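Local coordinates for endo-1,4-beta-xylanase C (Paenibacillus barcinonensis, PDB 4XUR), which hydrolyses internal beta-1,4 linkages of xylan, and is represented here by its second CBM22 module, a xylan-binding domain holding xylotetraose, at residues G87-E98 with E109-K120. Numbering follows the deposited sequence.
Sequences GPATQVINGSLE and EYAMFASTTLNK. With XYP (beta-D-xylopyranose), chain D; XYP (beta-D-xylopyranose), chain B; XYP (beta-D-xylopyranose), chain C.
The Glu98 chain runs alongside the Tyr110 ring, on the sheet face that binds the glycan. Glu98 OE1 meets the ring edge in plane, 3.7 Å from Tyr110 CE1. The carboxylate and ring planes stand 79° apart. C1 of the chain D xylose lies over one face of the ring, offset toward the rim, and the chain B xylose lies over the same face, also toward the rim. The nearest approach is Tyr110 CD2 to C5 of the chain D xylose, 3.3 Å. Tyr110 O lies doubtfully close, 2.4 Å, to O2 of the chain C xylose. An alanine in place of Tyr110 would probably leave the chain D and chain B xyloses without their aromatic platform, and the Glu98 chain without its flat neighbour.

Both residues belong to an antiparallel hairpin, 90-101 with 109-119. Leu97 pairs with Ala111 through two backbone bonds. A classic beta bulge follows, where Phe113 and Ala114 both face Gly95. Gly95 O takes a 3.0 Å bond from Phe113 N and a weak one from Ala114 N. Phe113 CG sits between the backbone N and the carbonyl carbon (chi1 69°), which turns the ring onto Gly95, whose CA sits over its face in a CH-pi contact. A CB on Gly95 would clash with this ring. Leu97 CD2 packs 3.7 Å from Phe113 CD2. On the sugar-side face, Ser115 OG donates to Asn94 OD1 at 3.1 Å, and the Met112 methyl CE rests against Asn94 ND2.

Further out, Arg29, Arg31 and Arg143 form salt bridges with Glu98. Ser96 OG bonds Glu147, a pocket residue. The bulge shifts the register between the polar middle and the sugar-binding end. The arginines probably favour an ionised Glu98, so a carboxylate that is likely to be charged flanks the ring on which the xylan chain rests.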
# COMPACT_ATOMS: atom_id res chain seq x y z
N GLY A 87 -13.58 -3.87 -14.06
CA GLY A 87 -14.61 -4.09 -13.06
C GLY A 87 -15.57 -2.90 -12.87
O GLY A 87 -16.03 -2.33 -13.87
N PRO A 88 -15.84 -2.50 -11.62
CA PRO A 88 -16.87 -1.52 -11.38
C PRO A 88 -16.48 -0.15 -11.90
O PRO A 88 -15.33 0.05 -12.34
CB PRO A 88 -16.99 -1.47 -9.85
CG PRO A 88 -15.60 -1.88 -9.38
CD PRO A 88 -15.18 -2.92 -10.38
N ALA A 89 -17.43 0.76 -11.85
CA ALA A 89 -17.27 2.14 -12.36
C ALA A 89 -16.47 3.01 -11.38
O ALA A 89 -15.72 3.87 -11.79
CB ALA A 89 -18.68 2.75 -12.55
N THR A 90 -16.66 2.75 -10.09
CA THR A 90 -15.84 3.35 -9.02
C THR A 90 -15.45 2.28 -7.99
O THR A 90 -16.15 1.27 -7.80
CB THR A 90 -16.58 4.48 -8.28
OG1 THR A 90 -17.61 3.95 -7.43
CG2 THR A 90 -17.13 5.46 -9.26
N GLN A 91 -14.33 2.54 -7.25
CA GLN A 91 -13.97 1.66 -6.17
C GLN A 91 -13.05 2.46 -5.15
O GLN A 91 -12.23 3.22 -5.58
CB GLN A 91 -13.23 0.43 -6.73
CG GLN A 91 -12.63 -0.54 -5.71
CD GLN A 91 -13.66 -1.19 -4.83
OE1 GLN A 91 -14.57 -1.85 -5.34
NE2 GLN A 91 -13.54 -1.05 -3.50
N VAL A 92 -13.25 2.18 -3.88
CA VAL A 92 -12.43 2.77 -2.81
C VAL A 92 -11.11 2.00 -2.75
O VAL A 92 -11.11 0.76 -2.78
CB VAL A 92 -13.14 2.64 -1.43
CG1 VAL A 92 -12.22 3.06 -0.33
CG2 VAL A 92 -14.46 3.44 -1.50
N ILE A 93 -10.01 2.71 -2.59
CA ILE A 93 -8.73 2.04 -2.24
C ILE A 93 -8.22 2.69 -0.95
O ILE A 93 -8.33 3.88 -0.79
CB ILE A 93 -7.69 2.18 -3.36
CG1 ILE A 93 -8.06 1.29 -4.54
CG2 ILE A 93 -6.31 1.72 -2.90
CD1 ILE A 93 -7.83 -0.21 -4.33
N ASN A 94 -7.67 1.89 -0.07
CA ASN A 94 -7.24 2.38 1.24
C ASN A 94 -5.73 2.33 1.28
O ASN A 94 -5.10 1.41 0.72
CB ASN A 94 -7.80 1.45 2.35
CG ASN A 94 -9.31 1.61 2.56
OD1 ASN A 94 -9.95 2.48 1.95
ND2 ASN A 94 -9.89 0.75 3.39
N GLY A 95 -5.12 3.31 1.92
CA GLY A 95 -3.71 3.15 2.36
C GLY A 95 -3.72 2.73 3.83
O GLY A 95 -4.43 3.33 4.64
N SER A 96 -2.92 1.70 4.16
CA SER A 96 -2.88 1.13 5.52
C SER A 96 -1.47 0.87 6.02
O SER A 96 -0.50 0.82 5.24
CB SER A 96 -3.70 -0.13 5.57
OG SER A 96 -5.04 0.09 5.24
N LEU A 97 -1.36 0.69 7.33
CA LEU A 97 -0.15 0.36 7.98
C LEU A 97 -0.30 -0.98 8.63
O LEU A 97 -1.27 -1.18 9.35
CB LEU A 97 0.25 1.40 9.05
CG LEU A 97 0.35 2.85 8.61
CD1 LEU A 97 0.66 3.67 9.84
CD2 LEU A 97 1.38 3.04 7.51
N GLU A 98 0.71 -1.84 8.48
CA GLU A 98 0.83 -3.08 9.32
C GLU A 98 1.91 -2.90 10.33
O GLU A 98 3.04 -2.55 9.94
CB GLU A 98 1.15 -4.28 8.41
CG GLU A 98 1.49 -5.54 9.18
CD GLU A 98 1.73 -6.72 8.20
OE1 GLU A 98 0.82 -7.06 7.45
OE2 GLU A 98 2.88 -7.19 8.12
N GLU A 109 -0.86 -5.63 14.16
CA GLU A 109 -1.87 -4.60 14.15
C GLU A 109 -1.98 -3.95 12.79
O GLU A 109 -1.00 -3.86 12.06
CB GLU A 109 -1.39 -3.42 15.05
CG GLU A 109 -1.73 -3.54 16.46
CD GLU A 109 -1.29 -2.27 17.21
OE1 GLU A 109 -1.54 -1.12 16.71
OE2 GLU A 109 -0.71 -2.45 18.22
N TYR A 110 -3.17 -3.42 12.48
CA TYR A 110 -3.44 -2.76 11.19
C TYR A 110 -4.24 -1.50 11.43
O TYR A 110 -5.17 -1.49 12.25
CB TYR A 110 -4.19 -3.71 10.23
CG TYR A 110 -3.68 -5.19 10.34
CD1 TYR A 110 -2.60 -5.64 9.59
CD2 TYR A 110 -4.33 -6.13 11.16
CE1 TYR A 110 -2.14 -6.96 9.70
CE2 TYR A 110 -3.90 -7.41 11.27
CZ TYR A 110 -2.81 -7.85 10.54
OH TYR A 110 -2.40 -9.19 10.66
N ALA A 111 -3.95 -0.48 10.65
CA ALA A 111 -4.66 0.82 10.69
C ALA A 111 -4.69 1.42 9.31
O ALA A 111 -3.69 1.45 8.63
CB ALA A 111 -3.94 1.73 11.58
N MET A 112 -5.88 1.90 8.90
CA MET A 112 -6.01 2.74 7.71
C MET A 112 -5.63 4.17 8.03
O MET A 112 -6.21 4.78 8.93
CB MET A 112 -7.47 2.72 7.22
CG MET A 112 -7.67 3.22 5.80
SD MET A 112 -9.38 3.77 5.55
CE MET A 112 -10.25 2.33 6.10
N PHE A 113 -4.72 4.72 7.25
CA PHE A 113 -4.35 6.09 7.33
C PHE A 113 -4.99 6.98 6.26
O PHE A 113 -5.04 8.25 6.45
CB PHE A 113 -2.80 6.24 7.32
CG PHE A 113 -2.13 5.88 6.01
CD1 PHE A 113 -2.09 6.78 4.95
CD2 PHE A 113 -1.54 4.64 5.86
CE1 PHE A 113 -1.44 6.43 3.76
CE2 PHE A 113 -0.89 4.30 4.68
CZ PHE A 113 -0.82 5.20 3.65
N ALA A 114 -5.51 6.42 5.19
CA ALA A 114 -6.18 7.20 4.19
C ALA A 114 -6.97 6.31 3.21
O ALA A 114 -6.70 5.13 3.09
CB ALA A 114 -5.18 8.04 3.41
N SER A 115 -7.93 6.96 2.54
CA SER A 115 -8.89 6.32 1.64
C SER A 115 -9.37 7.32 0.63
O SER A 115 -9.63 8.46 1.01
CB SER A 115 -10.09 5.87 2.44
OG SER A 115 -11.13 5.34 1.60
N THR A 116 -9.47 6.92 -0.66
CA THR A 116 -10.07 7.75 -1.69
C THR A 116 -10.91 6.85 -2.62
O THR A 116 -10.65 5.64 -2.72
CB THR A 116 -9.06 8.55 -2.53
OG1 THR A 116 -8.37 7.69 -3.44
CG2 THR A 116 -8.03 9.23 -1.70
N THR A 117 -11.92 7.46 -3.28
CA THR A 117 -12.71 6.77 -4.29
C THR A 117 -12.10 7.02 -5.69
O THR A 117 -11.99 8.14 -6.12
CB THR A 117 -14.22 7.25 -4.25
OG1 THR A 117 -14.81 6.91 -2.98
CG2 THR A 117 -15.04 6.52 -5.35
N LEU A 118 -11.74 5.96 -6.37
CA LEU A 118 -11.11 6.07 -7.69
C LEU A 118 -12.19 5.78 -8.74
O LEU A 118 -13.03 4.90 -8.54
CB LEU A 118 -10.00 5.10 -7.85
CG LEU A 118 -8.74 5.44 -7.04
CD1 LEU A 118 -8.88 4.83 -5.67
CD2 LEU A 118 -7.55 4.95 -7.75
N ASN A 119 -12.11 6.50 -9.83
CA ASN A 119 -12.89 6.18 -11.06
C ASN A 119 -12.09 5.22 -11.92
O ASN A 119 -10.88 5.40 -12.12
CB ASN A 119 -13.18 7.47 -11.81
CG ASN A 119 -13.94 8.49 -10.94
OD1 ASN A 119 -13.40 9.58 -10.64
ND2 ASN A 119 -15.11 8.13 -10.50
N LYS A 120 -12.76 4.20 -12.47
CA LYS A 120 -12.14 3.24 -13.40
C LYS A 120 -11.23 3.97 -14.39
O LYS A 120 -11.63 4.93 -15.03
CB LYS A 120 -13.27 2.48 -14.14
CG LYS A 120 -12.79 1.38 -15.05
CD LYS A 120 -13.96 0.49 -15.51
CE LYS A 120 -13.69 -0.15 -16.84
NZ LYS A 120 -14.56 -1.36 -17.00
C1 XYP D . -6.51 -6.71 7.94
C2 XYP D . -6.98 -5.60 6.99
C3 XYP D . -7.08 -4.25 7.69
C4 XYP D . -7.88 -4.40 9.00
C5 XYP D . -7.35 -5.57 9.84
O2 XYP D . -6.05 -5.47 5.93
O3 XYP D . -7.72 -3.31 6.87
O4 XYP D . -7.72 -3.16 9.73
O5 XYP D . -7.41 -6.77 9.10
C1 XYP B . -3.94 -11.12 7.29
C2 XYP B . -5.19 -11.30 8.09
C3 XYP B . -6.23 -10.29 7.75
C4 XYP B . -5.62 -8.88 7.82
C5 XYP B . -4.33 -8.81 7.01
O2 XYP B . -5.71 -12.66 7.85
O3 XYP B . -7.32 -10.34 8.67
O4 XYP B . -6.53 -7.96 7.30
O5 XYP B . -3.41 -9.78 7.48
C1 XYP C . -8.82 -2.93 10.66
C2 XYP C . -8.41 -1.89 11.70
C3 XYP C . -9.59 -1.51 12.52
C4 XYP C . -10.81 -1.15 11.66
C5 XYP C . -11.06 -2.26 10.62
O2 XYP C . -7.39 -2.42 12.52
O3 XYP C . -9.26 -0.35 13.32
O4 XYP C . -11.96 -1.00 12.48
O5 XYP C . -9.93 -2.47 9.83